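Local coordinates for hypothetical protein Ta0852 (Thermoplasma acidophilum, PDB 1YB2), which is probably an S-adenosyl-L-methionine-dependent RNA methyltransferase that may act on adenine in tRNA, at residues 62-67 with 267-272; 136-141 with 162-167; 178-183 with 198-203; 229-234 with 261-266. One frame throughout, in Å; residues are numbered along the deposited sequence.

Interaction 1. Residues 62-67 with 267-272; sequences PGDELI and KKSGMV
S269 and D64 meet through a short hydrogen bond, in which the hydroxyl OG of S269 donates to OD1 of D64 at 2.5 Å. It lands on the anti lone pair, the side away from OD2. With chi1 at 66°, between the backbone N and the carbonyl carbon, OG of S269 also accepts from the backbone N of M271 at 3.3 Å, closing an ST turn. A second pair of bonds fixes the backbones. S269 N reaches G63 O at 2.9 Å, coming from above the carbonyl plane, and E65 N meets M271 O at 2.8 Å in an almost straight bond (178°). One water ties these two acceptors together, donating to both G63 O and M271 O and accepting weakly from G270 N.

Beyond the turn the chains run as parallel neighbours, E65 facing V272. The extended side chain of E65 lies alongside that of V272, while CD1 of I67 crosses to CG1 of V272 at 3.5 Å. OE2 of E65 is 4.3 Å from NZ of K268, too far for a salt bridge; OE1 bonds instead to S72 of the adjoining strand. In the next shell, the backbone N of E61 holds OD2 of D64, and Y273 carries the parallel pairing onward. With donors on both of its oxygens, the buried carboxylate of D64 is probably kept as an anion. The joint between the N-terminal domain and the chain leaving the methyltransferase sheet is thus made largely of directional polar bonds, with one close apolar contact, I67 to V272.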
# COMPACT_ATOMS: atom_id res chain seq x y z
N PRO A 62 -12.72 -6.28 -20.29
CA PRO A 62 -12.77 -6.15 -18.83
C PRO A 62 -14.17 -5.74 -18.35
O PRO A 62 -14.85 -4.94 -19.00
CB PRO A 62 -11.77 -5.02 -18.54
CG PRO A 62 -10.80 -5.04 -19.72
CD PRO A 62 -11.62 -5.51 -20.90
N GLY A 63 -14.59 -6.29 -17.22
CA GLY A 63 -15.93 -6.01 -16.69
C GLY A 63 -17.01 -6.96 -17.21
O GLY A 63 -18.09 -7.02 -16.64
N ASP A 64 -16.74 -7.71 -18.30
CA ASP A 64 -17.74 -8.69 -18.80
C ASP A 64 -17.96 -9.79 -17.76
O ASP A 64 -17.04 -10.18 -17.05
CB ASP A 64 -17.33 -9.34 -20.15
CG ASP A 64 -17.39 -8.39 -21.33
OD1 ASP A 64 -17.89 -7.25 -21.21
OD2 ASP A 64 -16.94 -8.79 -22.43
N GLU A 65 -19.19 -10.26 -17.65
CA GLU A 65 -19.52 -11.32 -16.72
C GLU A 65 -19.61 -12.63 -17.50
O GLU A 65 -20.33 -12.72 -18.51
CB GLU A 65 -20.85 -11.02 -16.02
CG GLU A 65 -21.31 -12.10 -15.08
CD GLU A 65 -22.54 -11.69 -14.25
OE1 GLU A 65 -22.94 -12.49 -13.38
OE2 GLU A 65 -23.09 -10.58 -14.46
N LEU A 66 -18.86 -13.63 -17.06
CA LEU A 66 -18.91 -14.96 -17.65
C LEU A 66 -19.53 -15.89 -16.62
O LEU A 66 -19.00 -16.04 -15.52
CB LEU A 66 -17.51 -15.46 -18.08
CG LEU A 66 -16.58 -14.54 -18.88
CD1 LEU A 66 -15.27 -15.24 -19.25
CD2 LEU A 66 -17.25 -13.99 -20.13
N ILE A 67 -20.67 -16.47 -16.96
CA ILE A 67 -21.37 -17.39 -16.06
C ILE A 67 -21.10 -18.80 -16.54
O ILE A 67 -21.60 -19.25 -17.57
CB ILE A 67 -22.91 -17.10 -15.98
CG1 ILE A 67 -23.16 -15.61 -15.71
CG2 ILE A 67 -23.57 -18.00 -14.88
CD1 ILE A 67 -24.65 -15.21 -15.55
N LYS A 267 -16.37 -2.80 -11.16
CA LYS A 267 -17.39 -2.34 -12.11
C LYS A 267 -17.60 -3.35 -13.25
O LYS A 267 -16.65 -3.72 -13.97
CB LYS A 267 -16.99 -0.97 -12.70
CG LYS A 267 -17.94 -0.43 -13.80
CD LYS A 267 -19.27 0.04 -13.22
CE LYS A 267 -20.30 0.36 -14.33
NZ LYS A 267 -19.83 1.52 -15.18
N LYS A 268 -18.85 -3.76 -13.45
CA LYS A 268 -19.20 -4.63 -14.57
C LYS A 268 -19.45 -3.82 -15.82
O LYS A 268 -19.95 -2.70 -15.73
CB LYS A 268 -20.41 -5.48 -14.21
CG LYS A 268 -20.14 -6.38 -13.01
CD LYS A 268 -21.34 -7.27 -12.65
CE LYS A 268 -22.51 -6.43 -12.20
NZ LYS A 268 -23.63 -7.29 -11.73
N SER A 269 -19.13 -4.38 -16.99
CA SER A 269 -19.45 -3.72 -18.25
C SER A 269 -20.94 -3.74 -18.58
O SER A 269 -21.42 -2.94 -19.37
CB SER A 269 -18.67 -4.37 -19.41
OG SER A 269 -19.11 -5.71 -19.61
N GLY A 270 -21.67 -4.67 -17.96
CA GLY A 270 -23.08 -4.89 -18.28
C GLY A 270 -23.32 -6.07 -19.22
O GLY A 270 -24.46 -6.51 -19.36
N MSE A 271 -22.26 -6.55 -19.87
CA MSE A 271 -22.36 -7.67 -20.82
C MSE A 271 -22.18 -9.01 -20.07
O MSE A 271 -21.28 -9.17 -19.24
CB MSE A 271 -21.36 -7.53 -21.98
CG MSE A 271 -21.48 -8.59 -23.04
SE MSE A 271 -23.27 -8.48 -23.94
CE MSE A 271 -23.31 -10.25 -24.88
N VAL A 272 -23.08 -9.95 -20.37
CA VAL A 272 -23.09 -11.27 -19.74
C VAL A 272 -23.03 -12.38 -20.81
O VAL A 272 -23.79 -12.35 -21.79
CB VAL A 272 -24.34 -11.47 -18.84
CG1 VAL A 272 -24.15 -12.70 -17.96
CG2 VAL A 272 -24.60 -10.26 -17.95
O HOH W 1 -20.84 -7.43 -17.02

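Interaction 2. Residues 136-141 with 162-167; sequences GTLTVV and GNVRTS
R165 anchors the middle of this strand pair with both its backbone polar atoms, its N donating to L138 O at 2.8 Å and its O accepting from V140 N at 2.8 Å. That carbonyl oxygen is approached a second time, by the CA-H of T139, with CA and O 3.3 Å apart. The same pattern of N-H plus CA-H recurs at V140 O, which takes S167 N and the CA-H of T166. With L138 N bound to N163 O at the start, four backbone bonds lock the parallel register from L138 opposite V164 to V141 opposite S167.

Side chains sort onto two faces. L138, V140, V164 and T166 share one, where the branches of V164 divide the work. CG1, anti to the backbone N (chi1 -178°), leans toward CG2 of V140 at 4.4 Å, and the other methyl, CG2, lies 4.3 Å from CB of L138. M152 of helix 145-156 and L129 of helix 123-132 pack against this face. T139, V141, R165 and S167 occupy the reverse side. There CG1 of V141 rests near S167 O at 4.1 Å, F174 packs on V141 and S167, and S167 OG is bonded to S169 OG.

Strand 137-141, helix 145-156 and strand 164-167 form a beta-alpha-beta unit at one edge of the sheet. The acidic E142 directly after the first strand is predicted to bind S-adenosyl-L-methionine, a placement consistent with the Rossmann-like fold of class I methyltransferases, in which an acidic residue at the end of this strand commonly holds the cofactor ribose.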
# COMPACT_ATOMS: atom_id res chain seq x y z
N GLY A 136 -0.65 10.84 -14.66
CA GLY A 136 -2.03 10.56 -14.36
C GLY A 136 -2.56 11.71 -13.52
O GLY A 136 -1.91 12.73 -13.38
N THR A 137 -3.76 11.54 -12.97
CA THR A 137 -4.47 12.64 -12.34
C THR A 137 -5.24 12.15 -11.13
O THR A 137 -5.62 10.98 -11.04
CB THR A 137 -5.49 13.31 -13.32
OG1 THR A 137 -6.44 12.34 -13.76
CG2 THR A 137 -4.81 13.96 -14.55
N LEU A 138 -5.46 13.07 -10.19
CA LEU A 138 -6.31 12.82 -9.04
C LEU A 138 -7.42 13.86 -9.04
O LEU A 138 -7.16 15.07 -9.19
CB LEU A 138 -5.51 12.89 -7.73
CG LEU A 138 -6.29 12.93 -6.42
CD1 LEU A 138 -7.12 11.64 -6.20
CD2 LEU A 138 -5.32 13.13 -5.24
N THR A 139 -8.65 13.37 -8.90
CA THR A 139 -9.83 14.21 -8.74
C THR A 139 -10.45 13.99 -7.37
O THR A 139 -10.82 12.87 -7.01
CB THR A 139 -10.85 13.96 -9.88
OG1 THR A 139 -10.19 14.17 -11.14
CG2 THR A 139 -12.08 14.92 -9.77
N VAL A 140 -10.56 15.07 -6.61
CA VAL A 140 -11.05 14.99 -5.24
C VAL A 140 -12.40 15.69 -5.17
O VAL A 140 -12.53 16.86 -5.53
CB VAL A 140 -10.05 15.66 -4.26
CG1 VAL A 140 -10.60 15.65 -2.83
CG2 VAL A 140 -8.70 14.96 -4.31
N VAL A 141 -13.41 14.94 -4.73
CA VAL A 141 -14.76 15.45 -4.52
C VAL A 141 -14.97 15.48 -3.01
O VAL A 141 -14.93 14.43 -2.35
CB VAL A 141 -15.84 14.52 -5.17
CG1 VAL A 141 -17.26 15.08 -4.96
CG2 VAL A 141 -15.56 14.31 -6.65
N GLY A 162 -0.31 20.04 -9.56
CA GLY A 162 -0.73 20.41 -10.90
C GLY A 162 -1.58 19.35 -11.58
O GLY A 162 -2.32 19.67 -12.50
N ASN A 163 -1.46 18.10 -11.14
CA ASN A 163 -2.31 17.00 -11.63
C ASN A 163 -3.48 16.66 -10.71
O ASN A 163 -4.05 15.56 -10.79
CB ASN A 163 -1.47 15.75 -11.97
CG ASN A 163 -0.82 15.08 -10.73
OD1 ASN A 163 -0.55 13.87 -10.74
ND2 ASN A 163 -0.55 15.85 -9.68
N VAL A 164 -3.85 17.61 -9.85
CA VAL A 164 -5.01 17.44 -8.97
C VAL A 164 -6.13 18.41 -9.36
O VAL A 164 -5.90 19.59 -9.60
CB VAL A 164 -4.64 17.62 -7.47
CG1 VAL A 164 -5.86 17.39 -6.59
CG2 VAL A 164 -3.52 16.65 -7.07
N ARG A 165 -7.35 17.87 -9.41
CA ARG A 165 -8.56 18.67 -9.62
C ARG A 165 -9.50 18.46 -8.44
O ARG A 165 -9.55 17.37 -7.86
CB ARG A 165 -9.22 18.29 -10.95
CG ARG A 165 -8.44 18.83 -12.15
CD ARG A 165 -9.13 18.52 -13.49
NE ARG A 165 -10.38 19.27 -13.69
CZ ARG A 165 -10.46 20.55 -14.07
NH1 ARG A 165 -9.37 21.26 -14.32
NH2 ARG A 165 -11.65 21.12 -14.20
N THR A 166 -10.21 19.52 -8.04
CA THR A 166 -11.12 19.41 -6.90
C THR A 166 -12.53 19.86 -7.25
O THR A 166 -12.73 20.79 -8.05
CB THR A 166 -10.66 20.24 -5.67
OG1 THR A 166 -10.70 21.62 -6.00
CG2 THR A 166 -9.25 19.84 -5.21
N SER A 167 -13.50 19.19 -6.65
CA SER A 167 -14.88 19.65 -6.68
C SER A 167 -15.39 19.73 -5.26
O SER A 167 -15.42 18.74 -4.54
CB SER A 167 -15.75 18.70 -7.49
OG SER A 167 -17.08 19.18 -7.48

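Interaction 3. Residues 178-183 with 198-203; sequences QMYDAV and ASMMKP
A beta-alpha-beta crossover links strand 180-185 through helix 194-199 to strand 205-211 in the Rossmann-like methyltransferase sheet, and here the chain leaving the helix passes the beginning of the first strand. The two runs make a short parallel pairing of Y180 with M201. Y180 N donates to M200 O at 2.8 Å, and K202 N returns a bond to Y180 O at 3.1 Å, lying in the carbonyl plane.

K202 then reaches back along the other segment with a fully extended chain. Its CG touches CB of M179 at 3.7 Å, and its ammonium NZ forms a salt bridge with OD1 of D181 at 2.6 Å. The lysine arrives on the syn side of that oxygen but 33° out of the carboxylate plane. OD2 of D181 accepts the backbone N of D113 in the neighbouring strand, so one carboxylate joins a strand start to the post-helix turn.

Selenomethionine M179 curls back at chi2 and chi3 (-64° and -90°), a shape that lays SE beside S199 O at 3.5 Å and brings its methyl CE to M201 O. The Y180 side chain crosses that of M200 obliquely, CD2 lying 4.0 Å from CB of M200; OH of Y180 is hydrogen-bonded to S176 OG. The helix end is itself fixed from outside, since K267 NZ bonds to A198 O and, more weakly, to M201 O. On the side of strand 205-211, where A207 packs on both residues, V183 and M201 cross at about a right angle, CG2 of V183 meeting CG of M201 at 3.7 Å.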
# COMPACT_ATOMS: atom_id res chain seq x y z
N GLN A 178 -15.64 12.41 -17.37
CA GLN A 178 -14.56 11.43 -17.39
C GLN A 178 -14.95 10.11 -16.73
O GLN A 178 -15.80 10.07 -15.84
CB GLN A 178 -13.33 12.01 -16.71
CG GLN A 178 -12.02 11.59 -17.34
CD GLN A 178 -10.80 12.16 -16.63
OE1 GLN A 178 -9.67 11.80 -16.94
NE2 GLN A 178 -11.04 13.07 -15.67
N MSE A 179 -14.33 9.04 -17.20
CA MSE A 179 -14.39 7.73 -16.56
C MSE A 179 -13.07 7.55 -15.81
O MSE A 179 -12.03 7.95 -16.31
CB MSE A 179 -14.55 6.62 -17.60
CG MSE A 179 -15.73 6.83 -18.54
SE MSE A 179 -17.41 6.77 -17.55
CE MSE A 179 -17.75 4.81 -17.71
N TYR A 180 -13.12 6.95 -14.63
CA TYR A 180 -11.93 6.82 -13.76
C TYR A 180 -11.37 5.40 -13.74
O TYR A 180 -12.11 4.44 -13.94
CB TYR A 180 -12.26 7.32 -12.34
CG TYR A 180 -12.66 8.77 -12.40
CD1 TYR A 180 -11.68 9.78 -12.51
CD2 TYR A 180 -14.00 9.14 -12.44
CE1 TYR A 180 -12.04 11.12 -12.61
CE2 TYR A 180 -14.37 10.48 -12.54
CZ TYR A 180 -13.39 11.46 -12.63
OH TYR A 180 -13.77 12.78 -12.75
N ASP A 181 -10.07 5.27 -13.50
CA ASP A 181 -9.41 3.97 -13.45
C ASP A 181 -9.56 3.31 -12.08
O ASP A 181 -9.32 2.11 -11.95
CB ASP A 181 -7.92 4.11 -13.77
CG ASP A 181 -7.67 4.52 -15.20
OD1 ASP A 181 -8.13 3.80 -16.10
OD2 ASP A 181 -7.01 5.55 -15.43
N ALA A 182 -9.94 4.10 -11.07
CA ALA A 182 -10.08 3.64 -9.68
C ALA A 182 -10.87 4.69 -8.93
O ALA A 182 -10.79 5.88 -9.23
CB ALA A 182 -8.71 3.46 -9.00
N VAL A 183 -11.65 4.22 -7.97
CA VAL A 183 -12.39 5.09 -7.07
C VAL A 183 -12.04 4.70 -5.65
O VAL A 183 -12.01 3.51 -5.29
CB VAL A 183 -13.92 5.01 -7.24
CG1 VAL A 183 -14.62 5.87 -6.19
CG2 VAL A 183 -14.33 5.43 -8.67
N ALA A 198 -20.69 4.15 -9.73
CA ALA A 198 -20.57 3.16 -10.80
C ALA A 198 -20.56 3.79 -12.19
O ALA A 198 -19.77 3.40 -13.03
CB ALA A 198 -21.68 2.11 -10.71
N SER A 199 -21.44 4.78 -12.42
CA SER A 199 -21.55 5.43 -13.72
C SER A 199 -20.27 6.14 -14.18
O SER A 199 -20.10 6.44 -15.37
CB SER A 199 -22.73 6.42 -13.73
OG SER A 199 -22.39 7.60 -13.03
N MSE A 200 -19.35 6.41 -13.26
CA MSE A 200 -18.10 7.03 -13.70
C MSE A 200 -16.85 6.15 -13.59
O MSE A 200 -15.73 6.64 -13.66
CB MSE A 200 -17.90 8.42 -13.11
CG MSE A 200 -18.16 8.57 -11.64
SE MSE A 200 -18.58 10.48 -11.24
CE MSE A 200 -18.90 10.18 -9.39
N MSE A 201 -17.07 4.84 -13.45
CA MSE A 201 -15.99 3.87 -13.41
C MSE A 201 -15.81 3.19 -14.76
O MSE A 201 -16.79 2.75 -15.36
CB MSE A 201 -16.32 2.80 -12.37
CG MSE A 201 -16.34 3.32 -10.95
SE MSE A 201 -16.86 1.94 -9.69
CE MSE A 201 -15.28 0.73 -9.78
N LYS A 202 -14.57 3.09 -15.23
CA LYS A 202 -14.29 2.23 -16.40
C LYS A 202 -14.67 0.78 -16.07
O LYS A 202 -14.44 0.32 -14.95
CB LYS A 202 -12.81 2.28 -16.74
CG LYS A 202 -12.39 3.60 -17.32
CD LYS A 202 -10.91 3.62 -17.55
CE LYS A 202 -10.51 4.92 -18.21
NZ LYS A 202 -9.03 5.04 -18.20
N PRO A 203 -15.24 0.05 -17.05
CA PRO A 203 -15.54 -1.37 -16.78
C PRO A 203 -14.27 -2.12 -16.36
O PRO A 203 -13.21 -1.93 -16.96
CB PRO A 203 -15.99 -1.90 -18.15
CG PRO A 203 -16.46 -0.68 -18.90
CD PRO A 203 -15.62 0.47 -18.42

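Interaction 4. Residues 229-234 with 261-266; sequences MHHLET and FITFAI
A classic beta bulge interrupts the antiparallel pairing of strands 229-242 and 258-267, with L232 and E233 both set against F264. F264 O receives L232 N at 2.9 Å and, only weakly, E233 N at 3.5 Å, while F264 N gives a nearly straight bond to E233 O at 2.8 Å. Before the bulge, H230 and I266 form a hydrogen-bonded pair, H230 N to I266 O at 2.7 Å and I266 N to H230 O. Past it the register has slipped by one residue, and T234 faces T263 as a non-hydrogen-bonded pair.

CG of L232 lies anti to the carbonyl carbon (chi1 -68°), and from there CD2 touches CG2 of I266 at 3.8 Å, on the face shared by H230, I266, E233 and F264. E233 runs alongside F264 with carboxylate and ring planes 38° apart, and its OE1 has a long, weak ion pair with R241 of the second subunit. T234 pairs with a strand of that subunit, carrying the sheet across the dimer. On the opposite face, the selenium of M229 rests 4.1 Å from CB of A265.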
# COMPACT_ATOMS: atom_id res chain seq x y z
N MSE A 229 -21.95 -3.04 -9.89
CA MSE A 229 -20.67 -3.40 -9.30
C MSE A 229 -20.76 -4.79 -8.72
O MSE A 229 -21.82 -5.23 -8.32
CB MSE A 229 -20.28 -2.39 -8.21
CG MSE A 229 -19.78 -1.06 -8.76
SE MSE A 229 -18.94 -0.02 -7.31
CE MSE A 229 -20.32 1.30 -7.05
N HIS A 230 -19.64 -5.49 -8.72
CA HIS A 230 -19.58 -6.85 -8.18
C HIS A 230 -18.66 -6.85 -6.95
O HIS A 230 -17.50 -6.47 -7.06
CB HIS A 230 -19.07 -7.80 -9.25
CG HIS A 230 -19.10 -9.23 -8.85
ND1 HIS A 230 -20.22 -10.02 -9.02
CD2 HIS A 230 -18.17 -10.01 -8.25
CE1 HIS A 230 -19.97 -11.23 -8.55
NE2 HIS A 230 -18.73 -11.25 -8.08
N HIS A 231 -19.19 -7.24 -5.79
CA HIS A 231 -18.42 -7.35 -4.54
C HIS A 231 -17.31 -8.39 -4.67
O HIS A 231 -17.55 -9.52 -5.11
CB HIS A 231 -19.36 -7.69 -3.38
CG HIS A 231 -18.68 -7.88 -2.05
ND1 HIS A 231 -17.82 -6.94 -1.51
CD2 HIS A 231 -18.81 -8.86 -1.12
CE1 HIS A 231 -17.42 -7.36 -0.32
NE2 HIS A 231 -18.00 -8.52 -0.07
N LEU A 232 -16.09 -7.99 -4.30
CA LEU A 232 -14.92 -8.87 -4.36
C LEU A 232 -14.68 -9.39 -2.96
O LEU A 232 -14.71 -10.59 -2.72
CB LEU A 232 -13.69 -8.12 -4.87
CG LEU A 232 -13.69 -7.67 -6.35
CD1 LEU A 232 -12.44 -6.86 -6.69
CD2 LEU A 232 -13.81 -8.86 -7.27
N GLU A 233 -14.44 -8.47 -2.02
CA GLU A 233 -14.24 -8.83 -0.64
C GLU A 233 -14.30 -7.62 0.25
O GLU A 233 -14.09 -6.47 -0.21
CB GLU A 233 -12.92 -9.59 -0.45
CG GLU A 233 -11.67 -8.77 -0.50
CD GLU A 233 -10.46 -9.56 0.01
OE1 GLU A 233 -10.63 -10.69 0.53
OE2 GLU A 233 -9.33 -9.03 -0.10
N THR A 234 -14.58 -7.88 1.51
CA THR A 234 -14.58 -6.88 2.57
C THR A 234 -13.75 -7.45 3.69
O THR A 234 -13.93 -8.63 4.09
CB THR A 234 -16.00 -6.58 3.09
OG1 THR A 234 -16.77 -5.97 2.06
CG2 THR A 234 -15.96 -5.63 4.27
N PHE A 261 -13.08 -0.88 8.07
CA PHE A 261 -13.79 -1.89 7.29
C PHE A 261 -13.66 -1.49 5.83
O PHE A 261 -14.13 -0.42 5.44
CB PHE A 261 -15.25 -1.98 7.74
CG PHE A 261 -15.42 -2.53 9.14
CD1 PHE A 261 -15.77 -3.86 9.34
CD2 PHE A 261 -15.17 -1.73 10.25
CE1 PHE A 261 -15.90 -4.39 10.62
CE2 PHE A 261 -15.31 -2.25 11.55
CZ PHE A 261 -15.67 -3.58 11.72
N ILE A 262 -12.99 -2.32 5.04
CA ILE A 262 -12.63 -1.94 3.68
C ILE A 262 -13.29 -2.90 2.70
O ILE A 262 -13.05 -4.11 2.74
CB ILE A 262 -11.11 -1.94 3.48
CG1 ILE A 262 -10.43 -1.06 4.55
CG2 ILE A 262 -10.76 -1.48 2.05
CD1 ILE A 262 -8.91 -1.32 4.69
N THR A 263 -14.14 -2.34 1.83
CA THR A 263 -14.86 -3.12 0.81
C THR A 263 -14.27 -2.83 -0.57
O THR A 263 -14.08 -1.67 -0.95
CB THR A 263 -16.37 -2.76 0.82
OG1 THR A 263 -16.95 -3.19 2.06
CG2 THR A 263 -17.14 -3.41 -0.36
N PHE A 264 -13.96 -3.89 -1.31
CA PHE A 264 -13.54 -3.78 -2.71
C PHE A 264 -14.62 -4.31 -3.64
O PHE A 264 -15.19 -5.37 -3.38
CB PHE A 264 -12.25 -4.58 -2.96
CG PHE A 264 -11.10 -4.16 -2.11
CD1 PHE A 264 -10.78 -4.85 -0.94
CD2 PHE A 264 -10.33 -3.05 -2.47
CE1 PHE A 264 -9.70 -4.46 -0.13
CE2 PHE A 264 -9.23 -2.64 -1.67
CZ PHE A 264 -8.92 -3.34 -0.51
N ALA A 265 -14.86 -3.60 -4.74
CA ALA A 265 -15.86 -3.99 -5.73
C ALA A 265 -15.33 -3.70 -7.13
O ALA A 265 -14.57 -2.73 -7.33
CB ALA A 265 -17.18 -3.25 -5.47
N ILE A 266 -15.70 -4.53 -8.09
CA ILE A 266 -15.34 -4.30 -9.50
C ILE A 266 -16.55 -3.85 -10.34
O ILE A 266 -17.63 -4.43 -10.24
CB ILE A 266 -14.64 -5.57 -10.12
CG1 ILE A 266 -14.12 -5.32 -11.54
CG2 ILE A 266 -15.54 -6.85 -10.01
CD1 ILE A 266 -13.14 -6.40 -12.01

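How the interactions relate
From the N terminus, segment 62-67 opens the widest loop, which interaction 1 closes only some 200 residues later, binding the N-terminal domain to the last strands. The other three contacts fall within that loop, one after another and without crossing. Interaction 2 closes the beta-alpha-beta unit at one edge of the methyltransferase sheet, interaction 3 lies within the later crossover from strand 180-185 to 205-211, near the middle, and interaction 4 joins the antiparallel pair at the sheet's other end within this chain, where the second subunit continues it. Neighbours touch: T139 lies against Y180, and the selenium atoms of M201 and M229 meet. K267 of interaction 1 holds the helix end of interaction 3, whereas interactions 1 and 2 stand apart, their centres about 28 Å apart.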